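Local coordinates for protein erythrocyte binding antigen 140 (Plasmodium falciparum, PDB 4GF2) that probably binds a host receptor on the erythrocyte surface, as an adhesin for sialic acid-bearing glycophorin C, through paired Duffy binding domains during parasite invasion, at residues Ala46-Ser51 with Glu57-Ile62; Glu61-Ser66 with Glu141-Asn146; Thr69-Leu74 with Val156-Asn161; Asp38-Leu43 with Asp105-Gly110. The protein carries 3 engineered substitutions. All blocks are in the same frame, centred on the assembly; numbering follows the deposited sequence.

Interaction 1: Ala46-Ser51 with Glu57-Ile62; sequences ANFLNS and EKFKEI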
# COMPACT_ATOMS: atom_id res chain seq x y z
N ALA A 46 25.78 -31.44 -17.84
CA ALA A 46 27.13 -31.53 -17.28
C ALA A 46 27.93 -32.68 -17.89
O ALA A 46 29.13 -32.55 -18.12
CB ALA A 46 27.06 -31.69 -15.77
N ASN A 47 27.26 -33.80 -18.15
CA ASN A 47 27.96 -34.99 -18.63
C ASN A 47 28.73 -34.75 -19.92
O ASN A 47 29.76 -35.38 -20.15
CB ASN A 47 26.99 -36.15 -18.79
CG ASN A 47 26.41 -36.60 -17.46
OD1 ASN A 47 27.11 -37.21 -16.65
ND2 ASN A 47 25.14 -36.30 -17.23
N PHE A 48 28.23 -33.84 -20.75
CA PHE A 48 28.93 -33.48 -21.97
C PHE A 48 30.34 -32.97 -21.67
O PHE A 48 31.27 -33.19 -22.45
CB PHE A 48 28.16 -32.40 -22.74
CG PHE A 48 26.95 -32.92 -23.46
CD1 PHE A 48 27.09 -33.80 -24.52
CD2 PHE A 48 25.68 -32.53 -23.09
CE1 PHE A 48 25.98 -34.28 -25.20
CE2 PHE A 48 24.57 -33.01 -23.76
CZ PHE A 48 24.72 -33.88 -24.81
N LEU A 49 30.50 -32.28 -20.54
CA LEU A 49 31.78 -31.69 -20.17
C LEU A 49 32.74 -32.69 -19.53
O LEU A 49 33.93 -32.41 -19.40
CB LEU A 49 31.56 -30.51 -19.22
CG LEU A 49 30.79 -29.33 -19.81
CD1 LEU A 49 30.33 -28.39 -18.72
CD2 LEU A 49 31.66 -28.60 -20.83
N ASN A 50 32.22 -33.85 -19.14
CA ASN A 50 33.05 -34.87 -18.52
C ASN A 50 33.57 -35.89 -19.52
O ASN A 50 34.22 -36.87 -19.15
CB ASN A 50 32.28 -35.58 -17.42
CG ASN A 50 31.86 -34.65 -16.30
OD1 ASN A 50 32.57 -33.70 -15.97
ND2 ASN A 50 30.70 -34.92 -15.71
N SER A 51 33.29 -35.66 -20.80
CA SER A 51 33.73 -36.58 -21.85
C SER A 51 34.54 -35.84 -22.90
O SER A 51 34.29 -34.67 -23.20
CB SER A 51 32.52 -37.25 -22.50
OG SER A 51 32.92 -38.08 -23.58
N GLU A 57 29.94 -41.68 -32.06
CA GLU A 57 29.31 -42.71 -31.26
C GLU A 57 29.29 -42.26 -29.80
O GLU A 57 28.28 -42.39 -29.12
CB GLU A 57 30.05 -44.05 -31.39
CG GLU A 57 30.08 -44.61 -32.81
CD GLU A 57 30.63 -46.02 -32.87
OE1 GLU A 57 30.49 -46.76 -31.86
OE2 GLU A 57 31.20 -46.40 -33.91
N LYS A 58 30.41 -41.73 -29.34
CA LYS A 58 30.52 -41.27 -27.97
C LYS A 58 29.55 -40.12 -27.72
O LYS A 58 28.82 -40.12 -26.73
CB LYS A 58 31.95 -40.82 -27.66
CG LYS A 58 32.25 -40.66 -26.18
CD LYS A 58 32.07 -41.98 -25.44
CE LYS A 58 32.50 -41.86 -23.99
NZ LYS A 58 32.28 -43.14 -23.26
N PHE A 59 29.54 -39.14 -28.62
CA PHE A 59 28.64 -38.01 -28.49
C PHE A 59 27.20 -38.48 -28.36
O PHE A 59 26.43 -37.93 -27.57
CB PHE A 59 28.76 -37.06 -29.69
CG PHE A 59 27.72 -35.98 -29.71
CD1 PHE A 59 27.87 -34.85 -28.93
CD2 PHE A 59 26.59 -36.11 -30.49
CE1 PHE A 59 26.91 -33.85 -28.93
CE2 PHE A 59 25.62 -35.12 -30.50
CZ PHE A 59 25.78 -33.99 -29.72
N LYS A 60 26.84 -39.49 -29.14
CA LYS A 60 25.50 -40.06 -29.09
C LYS A 60 25.26 -40.68 -27.72
O LYS A 60 24.22 -40.46 -27.10
CB LYS A 60 25.35 -41.12 -30.18
CG LYS A 60 24.07 -41.94 -30.10
CD LYS A 60 22.83 -41.07 -30.22
CE LYS A 60 21.56 -41.90 -30.26
NZ LYS A 60 21.45 -42.73 -31.49
N GLU A 61 26.24 -41.45 -27.25
CA GLU A 61 26.13 -42.14 -25.97
C GLU A 61 25.94 -41.16 -24.83
O GLU A 61 25.15 -41.41 -23.91
CB GLU A 61 27.39 -42.97 -25.72
CG GLU A 61 27.39 -43.67 -24.37
CD GLU A 61 28.76 -44.16 -23.97
OE1 GLU A 61 29.62 -44.33 -24.87
OE2 GLU A 61 28.99 -44.37 -22.76
N ILE A 62 26.66 -40.05 -24.87
CA ILE A 62 26.57 -39.04 -23.83
C ILE A 62 25.24 -38.30 -23.90
O ILE A 62 24.70 -37.87 -22.88
CB ILE A 62 27.72 -38.02 -23.92
CG1 ILE A 62 29.07 -38.72 -23.74
CG2 ILE A 62 27.55 -36.91 -22.89
CD1 ILE A 62 29.22 -39.45 -22.41
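Phe48 and Ile62 make the closest approach between 46-51 and 57-62. Ile62 CG2 lies 3.5 Å from Phe48 CD1. The same methyl is 3.8 Å from Phe48 CE1, so it meets the CD1-CE1 side of the ring obliquely. The two side chains run antiparallel alongside each other. In Ile62 the CG2 branch is anti to the backbone N, while CG1 stands beside that N (chi1 -62°). One branch therefore serves Phe48 and the other, with CD1, serves Ser51. Ser51 CB is 3.9 Å from Ile62 CG1.

Phe48 also reaches Phe59. Their CE1 atoms are 3.9 Å apart. The planes differ by 31° and the ring centroids are 5.9 Å apart, so the pair is neither a stack nor edge-to-face. Ser51 OG rests 3.7 Å from Lys58 CG. This is packing against a methylene; the hydroxyl's polar partner is the backbone N of Leu53. Lys58 bends at chi2 (61°), and its NZ makes a weak salt bridge to Glu61 OE1. No hydrogen bond links the two segments. Phe59 continues the aromatic packing edge-to-face with Phe123 and Trp142. The contact folds the short, weakly bonded helical turn 46-49 back against the start of helix 56-78. It is local packing of a short helical turn on the next helix of the chain, within the largely helical first Duffy binding domain.

Interaction 2: Glu61-Ser66 with Glu141-Asn146; sequences EIFLIS and EWWEKN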
# COMPACT_ATOMS: atom_id res chain seq x y z
N GLU A 61 26.24 -41.45 -27.25
CA GLU A 61 26.13 -42.14 -25.97
C GLU A 61 25.94 -41.16 -24.83
O GLU A 61 25.15 -41.41 -23.91
CB GLU A 61 27.39 -42.97 -25.72
CG GLU A 61 27.39 -43.67 -24.37
CD GLU A 61 28.76 -44.16 -23.97
OE1 GLU A 61 29.62 -44.33 -24.87
OE2 GLU A 61 28.99 -44.37 -22.76
N ILE A 62 26.66 -40.05 -24.87
CA ILE A 62 26.57 -39.04 -23.83
C ILE A 62 25.24 -38.30 -23.90
O ILE A 62 24.70 -37.87 -22.88
CB ILE A 62 27.72 -38.02 -23.92
CG1 ILE A 62 29.07 -38.72 -23.74
CG2 ILE A 62 27.55 -36.91 -22.89
CD1 ILE A 62 29.22 -39.45 -22.41
N PHE A 63 24.72 -38.14 -25.11
CA PHE A 63 23.43 -37.49 -25.29
C PHE A 63 22.35 -38.38 -24.69
O PHE A 63 21.43 -37.90 -24.03
CB PHE A 63 23.16 -37.24 -26.77
CG PHE A 63 22.49 -35.93 -27.05
CD1 PHE A 63 21.50 -35.44 -26.22
CD2 PHE A 63 22.86 -35.18 -28.16
CE1 PHE A 63 20.88 -34.23 -26.49
CE2 PHE A 63 22.24 -33.98 -28.44
CZ PHE A 63 21.26 -33.50 -27.60
N LEU A 64 22.47 -39.68 -24.92
CA LEU A 64 21.52 -40.64 -24.38
C LEU A 64 21.53 -40.58 -22.85
O LEU A 64 20.48 -40.64 -22.21
CB LEU A 64 21.84 -42.05 -24.86
CG LEU A 64 21.47 -42.35 -26.31
CD1 LEU A 64 22.14 -43.63 -26.79
CD2 LEU A 64 19.96 -42.45 -26.48
N ILE A 65 22.72 -40.44 -22.28
CA ILE A 65 22.87 -40.35 -20.84
C ILE A 65 22.23 -39.08 -20.31
O ILE A 65 21.59 -39.08 -19.26
CB ILE A 65 24.35 -40.38 -20.43
CG1 ILE A 65 24.93 -41.77 -20.67
CG2 ILE A 65 24.50 -39.99 -18.96
CD1 ILE A 65 26.43 -41.86 -20.50
N SER A 66 22.40 -37.98 -21.04
CA SER A 66 21.87 -36.70 -20.61
C SER A 66 20.34 -36.71 -20.53
O SER A 66 19.78 -36.30 -19.52
CB SER A 66 22.34 -35.60 -21.55
OG SER A 66 23.75 -35.47 -21.50
N GLU A 141 20.10 -32.01 -39.10
CA GLU A 141 20.00 -33.32 -39.73
C GLU A 141 20.30 -34.42 -38.70
O GLU A 141 19.61 -35.43 -38.64
CB GLU A 141 20.96 -33.43 -40.91
CG GLU A 141 20.65 -32.46 -42.05
CD GLU A 141 21.61 -32.60 -43.22
OE1 GLU A 141 21.93 -33.74 -43.60
OE2 GLU A 141 22.05 -31.56 -43.75
N TRP A 142 21.33 -34.21 -37.89
CA TRP A 142 21.72 -35.19 -36.89
C TRP A 142 20.56 -35.43 -35.93
O TRP A 142 20.22 -36.57 -35.61
CB TRP A 142 22.96 -34.72 -36.13
CG TRP A 142 23.45 -35.73 -35.14
CD1 TRP A 142 24.43 -36.66 -35.33
CD2 TRP A 142 22.99 -35.91 -33.79
NE1 TRP A 142 24.60 -37.41 -34.20
CE2 TRP A 142 23.73 -36.97 -33.24
CE3 TRP A 142 22.01 -35.28 -33.01
CZ2 TRP A 142 23.53 -37.42 -31.93
CZ3 TRP A 142 21.81 -35.73 -31.72
CH2 TRP A 142 22.57 -36.78 -31.19
N TRP A 143 19.95 -34.35 -35.46
CA TRP A 143 18.81 -34.49 -34.57
C TRP A 143 17.71 -35.29 -35.26
O TRP A 143 17.11 -36.18 -34.65
CB TRP A 143 18.27 -33.12 -34.14
CG TRP A 143 17.20 -33.23 -33.11
CD1 TRP A 143 15.86 -33.16 -33.32
CD2 TRP A 143 17.39 -33.45 -31.72
NE1 TRP A 143 15.19 -33.32 -32.13
CE2 TRP A 143 16.11 -33.50 -31.13
CE3 TRP A 143 18.51 -33.62 -30.90
CZ2 TRP A 143 15.92 -33.71 -29.77
CZ3 TRP A 143 18.32 -33.82 -29.54
CH2 TRP A 143 17.03 -33.87 -28.99
N GLU A 144 17.46 -34.99 -36.53
CA GLU A 144 16.43 -35.68 -37.29
C GLU A 144 16.59 -37.19 -37.17
O GLU A 144 15.62 -37.92 -36.94
CB GLU A 144 16.48 -35.27 -38.76
CG GLU A 144 15.28 -34.46 -39.23
CD GLU A 144 13.98 -35.25 -39.18
OE1 GLU A 144 13.86 -36.25 -39.92
OE2 GLU A 144 13.09 -34.87 -38.39
N LYS A 145 17.82 -37.66 -37.32
CA LYS A 145 18.08 -39.09 -37.38
C LYS A 145 18.13 -39.76 -36.00
O LYS A 145 17.94 -40.97 -35.88
CB LYS A 145 19.38 -39.35 -38.14
CG LYS A 145 19.24 -39.11 -39.64
CD LYS A 145 20.50 -38.53 -40.26
CE LYS A 145 20.27 -38.20 -41.73
NZ LYS A 145 21.45 -37.55 -42.37
N ASN A 146 18.38 -38.97 -34.96
CA ASN A 146 18.59 -39.52 -33.63
C ASN A 146 17.47 -39.23 -32.64
O ASN A 146 17.43 -39.84 -31.57
CB ASN A 146 19.92 -39.02 -33.07
CG ASN A 146 21.11 -39.61 -33.79
OD1 ASN A 146 21.55 -40.71 -33.47
ND2 ASN A 146 21.64 -38.88 -34.77
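Phe63 touches two neighbouring tryptophans, Trp142 and Trp143, on helix 132-155. Its CD2 is 3.4 Å from Trp142 CH2. The planes of Phe63 and the Trp142 six-membered ring differ by only 16°, but they are displaced so far that little of one ring lies over the other, with centroids 5.5 Å apart. From the far end of the same phenyl ring, CZ meets Trp143 CZ3 at 3.5 Å. Here Phe63 CZ lies at the edge of the indole, near its plane, and the two rings are inclined at 55°.

Behind this first shell, Asn146 covers one face of Trp142. Its ND2 sits 3.2 Å above the indole plane, over the centre, and donates to the Trp142 backbone O at 2.8 Å in a fairly straight bond (166°), which holds the amide there. Asn146 OD1 is in turn hydrogen-bonded to Lys60 NZ, which ties the amide back to helix 56-78. Further out on helix 83-101, the ring of Phe101 meets Trp142, and Phe94 and Phe97 lie against Trp143. The three central rings form a buried aromatic cluster joining the two long helices. No hydrogen bond crosses between 61-66 and 141-146, so cohesion here rests on apolar and aromatic packing, with the polar bonds placed around it.

Interaction 3: Thr69-Leu74 with Val156-Asn161; sequences TEAKLL and VNHKGN
His158 turns towards Ala71 and Lys72 with its CG anti to the carbonyl carbon (chi1 -57°). A chi2 of 90° then sets the imidazole so that the ND1-CE1-NE2 side of the ring leads towards the helix, CE1 nearest. The contact is a loop-on-helix packing in the first Duffy binding domain: the connection after helix 132-155 lies against helix 56-78.

ND1 of His158 is 3.9 Å from the methyl CB of Ala71. CE1 of His158 comes to 3.7 Å from the backbone N of Lys72 and 4.1 Å from Lys72 CG. The Lys72 chain is extended beyond CG and crosses the histidine side chain at about a right angle, so its base does the touching. No hydrogen bond joins the two segments.

The loop is held by a bond of its own and by one to the helix. Asn161 N donates to His158 O at 2.9 Å and closes the short 3-10 turn. Asn157 OD1 is hydrogen-bonded to Asn68 ND2, about one turn before Ala71 and Lys72 on helix 56-78. The ring of Tyr75 meets the imidazole. The carbonyl O of Ala71 lies over one face of the imidazole, 4.2 Å from His158 NE2.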
# COMPACT_ATOMS: atom_id res chain seq x y z
N THR A 69 19.03 -39.11 -17.81
CA THR A 69 19.31 -38.60 -16.48
C THR A 69 18.35 -37.46 -16.16
O THR A 69 17.80 -37.38 -15.06
CB THR A 69 20.76 -38.11 -16.33
OG1 THR A 69 21.67 -39.19 -16.58
CG2 THR A 69 21.01 -37.58 -14.93
N GLU A 70 18.14 -36.58 -17.14
CA GLU A 70 17.20 -35.48 -16.98
C GLU A 70 15.84 -36.00 -16.53
O GLU A 70 15.20 -35.42 -15.66
CB GLU A 70 17.07 -34.71 -18.30
CG GLU A 70 15.96 -33.66 -18.31
CD GLU A 70 16.27 -32.46 -17.43
OE1 GLU A 70 17.41 -32.35 -16.93
OE2 GLU A 70 15.36 -31.62 -17.25
N ALA A 71 15.41 -37.12 -17.11
CA ALA A 71 14.14 -37.74 -16.75
C ALA A 71 14.09 -38.18 -15.27
O ALA A 71 13.16 -37.83 -14.55
CB ALA A 71 13.86 -38.93 -17.65
N LYS A 72 15.09 -38.94 -14.83
CA LYS A 72 15.18 -39.36 -13.43
C LYS A 72 15.06 -38.16 -12.50
O LYS A 72 14.28 -38.16 -11.55
CB LYS A 72 16.51 -40.05 -13.13
CG LYS A 72 16.67 -41.44 -13.72
CD LYS A 72 17.90 -42.11 -13.15
CE LYS A 72 18.22 -43.41 -13.86
NZ LYS A 72 19.42 -44.08 -13.26
N LEU A 73 15.87 -37.14 -12.77
CA LEU A 73 15.94 -35.98 -11.90
C LEU A 73 14.61 -35.23 -11.90
O LEU A 73 14.18 -34.71 -10.87
CB LEU A 73 17.10 -35.08 -12.31
CG LEU A 73 18.48 -35.70 -12.08
CD1 LEU A 73 19.59 -34.83 -12.66
CD2 LEU A 73 18.73 -35.93 -10.60
N LEU A 74 13.95 -35.19 -13.05
CA LEU A 74 12.63 -34.59 -13.14
C LEU A 74 11.62 -35.40 -12.34
O LEU A 74 10.71 -34.85 -11.72
CB LEU A 74 12.17 -34.50 -14.60
CG LEU A 74 12.80 -33.40 -15.46
CD1 LEU A 74 12.29 -33.50 -16.88
CD2 LEU A 74 12.53 -32.02 -14.87
N VAL A 156 12.28 -44.18 -21.19
CA VAL A 156 12.21 -45.64 -21.11
C VAL A 156 11.92 -46.15 -19.69
O VAL A 156 11.24 -47.15 -19.52
CB VAL A 156 13.50 -46.30 -21.62
CG1 VAL A 156 14.66 -46.01 -20.68
CG2 VAL A 156 13.30 -47.80 -21.76
N ASN A 157 12.42 -45.45 -18.68
CA ASN A 157 12.22 -45.88 -17.30
C ASN A 157 10.99 -45.24 -16.64
O ASN A 157 10.71 -45.51 -15.47
CB ASN A 157 13.46 -45.56 -16.45
CG ASN A 157 14.71 -46.27 -16.95
OD1 ASN A 157 15.72 -45.63 -17.23
ND2 ASN A 157 14.63 -47.59 -17.08
N HIS A 158 10.27 -44.41 -17.38
CA HIS A 158 9.14 -43.69 -16.79
C HIS A 158 7.87 -43.74 -17.64
O HIS A 158 6.90 -43.04 -17.35
CB HIS A 158 9.53 -42.23 -16.54
CG HIS A 158 10.73 -42.07 -15.66
ND1 HIS A 158 12.02 -42.02 -16.15
CD2 HIS A 158 10.84 -41.95 -14.31
CE1 HIS A 158 12.87 -41.88 -15.14
NE2 HIS A 158 12.17 -41.84 -14.02
N LYS A 159 7.84 -44.58 -18.67
CA LYS A 159 6.66 -44.68 -19.52
C LYS A 159 5.42 -45.00 -18.69
O LYS A 159 4.33 -44.49 -18.96
CB LYS A 159 6.84 -45.75 -20.60
CG LYS A 159 7.84 -45.38 -21.69
CD LYS A 159 7.87 -46.42 -22.81
CE LYS A 159 6.59 -46.38 -23.65
NZ LYS A 159 6.64 -47.34 -24.79
N GLY A 160 5.59 -45.84 -17.67
CA GLY A 160 4.49 -46.25 -16.82
C GLY A 160 4.00 -45.17 -15.86
O GLY A 160 2.90 -45.28 -15.32
N ASN A 161 4.80 -44.13 -15.64
CA ASN A 161 4.42 -43.07 -14.71
C ASN A 161 3.70 -41.90 -15.38
O ASN A 161 3.37 -40.92 -14.72
CB ASN A 161 5.66 -42.53 -13.99
CG ASN A 161 6.47 -43.62 -13.36
OD1 ASN A 161 7.48 -44.06 -13.91
ND2 ASN A 161 6.03 -44.09 -12.19

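Interaction 4: Asp38-Leu43 with Asp105-Gly110; sequences DRKIQL and DMDFGG
The short helix 38-41 comes closest to the loop 105-110 at Ile41 and Asp107, whose CA atoms are 7.5 Å apart, and the chain leaves helical geometry at Gln42. The side chain that joins the two is Lys40. Its CG is anti to the backbone N, and the chain bends at chi2 (61°) and again at chi4 (67°). These bends carry NZ to a point where two carboxylates meet it.

NZ of Lys40 donates to Asp107 OD2 at 2.8 Å, using the anti lone pair of that oxygen. It donates also to Asp105 OD2 at 2.9 Å, here on the syn lone pair. Both are salt bridges. The lysine and Asp105 reach toward each other from the two segments, while Asp107 lies obliquely across the aliphatic part of the chain, with its OD2 3.5 Å from Lys40 CG. Two negative groups around one ammonium probably help to keep this largely buried lysine charged.

The loop places its own acids. Asp105 OD1 accepts from the backbone N of Asp107 at 2.8 Å, which makes an Asx turn. The N-H comes from above the carboxylate plane, 53° out of it. Asp105 OD1 is also hydrogen-bonded to Gln175 NE2, and Asp107 OD2 to Thr112 OG1 of the next helix. Trp179 of helix 175-202 packs on Lys40. The whole is a salt-bridge network built on an Asx turn, joining the short helix after the small antiparallel hairpin to the connection between helices 83-101 and 110-127 in the first Duffy binding domain.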
# COMPACT_ATOMS: atom_id res chain seq x y z
N ASP A 38 13.53 -22.07 -14.84
CA ASP A 38 14.56 -22.72 -14.04
C ASP A 38 14.77 -24.15 -14.54
O ASP A 38 15.87 -24.70 -14.45
CB ASP A 38 14.17 -22.72 -12.56
CG ASP A 38 15.37 -22.81 -11.65
OD1 ASP A 38 16.47 -22.39 -12.07
OD2 ASP A 38 15.22 -23.29 -10.50
N ARG A 39 13.72 -24.75 -15.09
CA ARG A 39 13.83 -26.10 -15.64
C ARG A 39 14.91 -26.14 -16.71
O ARG A 39 15.68 -27.09 -16.79
CB ARG A 39 12.49 -26.57 -16.21
CG ARG A 39 12.56 -27.97 -16.82
CD ARG A 39 11.38 -28.25 -17.74
NE ARG A 39 11.13 -27.14 -18.65
CZ ARG A 39 11.87 -26.85 -19.71
NH1 ARG A 39 12.92 -27.59 -20.03
NH2 ARG A 39 11.55 -25.81 -20.47
N LYS A 40 14.97 -25.09 -17.54
CA LYS A 40 15.97 -25.00 -18.59
C LYS A 40 17.35 -24.71 -18.00
O LYS A 40 18.35 -25.26 -18.45
CB LYS A 40 15.59 -23.90 -19.59
CG LYS A 40 16.66 -23.63 -20.65
CD LYS A 40 16.93 -24.88 -21.48
CE LYS A 40 17.80 -24.57 -22.70
NZ LYS A 40 19.18 -24.16 -22.33
N ILE A 41 17.40 -23.84 -17.00
CA ILE A 41 18.66 -23.52 -16.34
C ILE A 41 19.33 -24.79 -15.80
O ILE A 41 20.56 -24.91 -15.84
CB ILE A 41 18.45 -22.51 -15.20
CG1 ILE A 41 18.11 -21.14 -15.79
CG2 ILE A 41 19.69 -22.39 -14.32
CD1 ILE A 41 17.63 -20.14 -14.78
N GLN A 42 18.53 -25.73 -15.31
CA GLN A 42 19.06 -26.93 -14.68
C GLN A 42 19.04 -28.15 -15.59
O GLN A 42 19.30 -29.27 -15.14
CB GLN A 42 18.29 -27.24 -13.40
CG GLN A 42 18.47 -26.20 -12.31
CD GLN A 42 18.15 -26.74 -10.93
OE1 GLN A 42 16.99 -27.00 -10.60
NE2 GLN A 42 19.19 -26.93 -10.12
N LEU A 43 18.75 -27.94 -16.86
CA LEU A 43 18.76 -29.02 -17.84
C LEU A 43 20.05 -29.82 -17.69
O LEU A 43 21.13 -29.25 -17.55
CB LEU A 43 18.65 -28.46 -19.25
CG LEU A 43 18.40 -29.50 -20.36
CD1 LEU A 43 16.97 -30.05 -20.27
CD2 LEU A 43 18.66 -28.90 -21.74
N ASP A 105 17.92 -20.98 -28.96
CA ASP A 105 17.90 -20.95 -27.50
C ASP A 105 18.06 -19.52 -26.98
O ASP A 105 19.00 -18.82 -27.34
CB ASP A 105 19.02 -21.82 -26.95
CG ASP A 105 18.85 -22.12 -25.47
OD1 ASP A 105 17.95 -21.52 -24.84
OD2 ASP A 105 19.61 -22.96 -24.95
N MET A 106 17.13 -19.11 -26.12
CA MET A 106 17.20 -17.79 -25.49
C MET A 106 18.04 -17.83 -24.21
O MET A 106 18.55 -16.81 -23.76
CB MET A 106 15.79 -17.28 -25.17
CG MET A 106 15.00 -16.89 -26.41
SD MET A 106 13.23 -16.71 -26.07
CE MET A 106 12.74 -18.43 -25.91
N ASP A 107 18.17 -19.03 -23.63
CA ASP A 107 18.98 -19.23 -22.43
C ASP A 107 20.47 -19.08 -22.77
O ASP A 107 20.91 -19.50 -23.83
CB ASP A 107 18.69 -20.62 -21.85
CG ASP A 107 19.54 -20.94 -20.63
OD1 ASP A 107 19.91 -20.02 -19.87
OD2 ASP A 107 19.84 -22.14 -20.44
N PHE A 108 21.22 -18.47 -21.86
CA PHE A 108 22.62 -18.15 -22.13
C PHE A 108 23.47 -18.16 -20.86
O PHE A 108 22.96 -18.35 -19.76
CB PHE A 108 22.72 -16.77 -22.78
CG PHE A 108 22.46 -15.64 -21.82
CD1 PHE A 108 21.16 -15.27 -21.51
CD2 PHE A 108 23.51 -14.96 -21.24
CE1 PHE A 108 20.92 -14.23 -20.62
CE2 PHE A 108 23.28 -13.92 -20.36
CZ PHE A 108 21.98 -13.55 -20.05
N GLY A 109 24.77 -17.94 -21.03
CA GLY A 109 25.70 -17.91 -19.91
C GLY A 109 25.89 -19.26 -19.25
O GLY A 109 25.25 -20.24 -19.62
N GLY A 110 26.79 -19.30 -18.27
CA GLY A 110 27.03 -20.51 -17.50
C GLY A 110 27.32 -21.72 -18.36
O GLY A 110 27.86 -21.61 -19.45

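How the interactions relate
All four contacts lie in the first Duffy binding domain. Interactions 1, 2 and 3 share helix 56-78. Interactions 1 and 2 have centres about 10 Å apart and form one aromatic core: Phe59 CE2 is 3.4 Å from Trp142 CZ2, and Phe48 CZ is 3.8 Å from Phe63 CG. Interaction 3 lies further along the helix, its centre about 17 Å from that of interaction 2. Interaction 4 is the polar contact of the set. It meets interaction 3 where Glu70 OE1 lies 3.7 Å from Leu43 CA. Phe48 and Phe63 each come within about 4 Å of bound glycerol, probably from the crystallisation liquor.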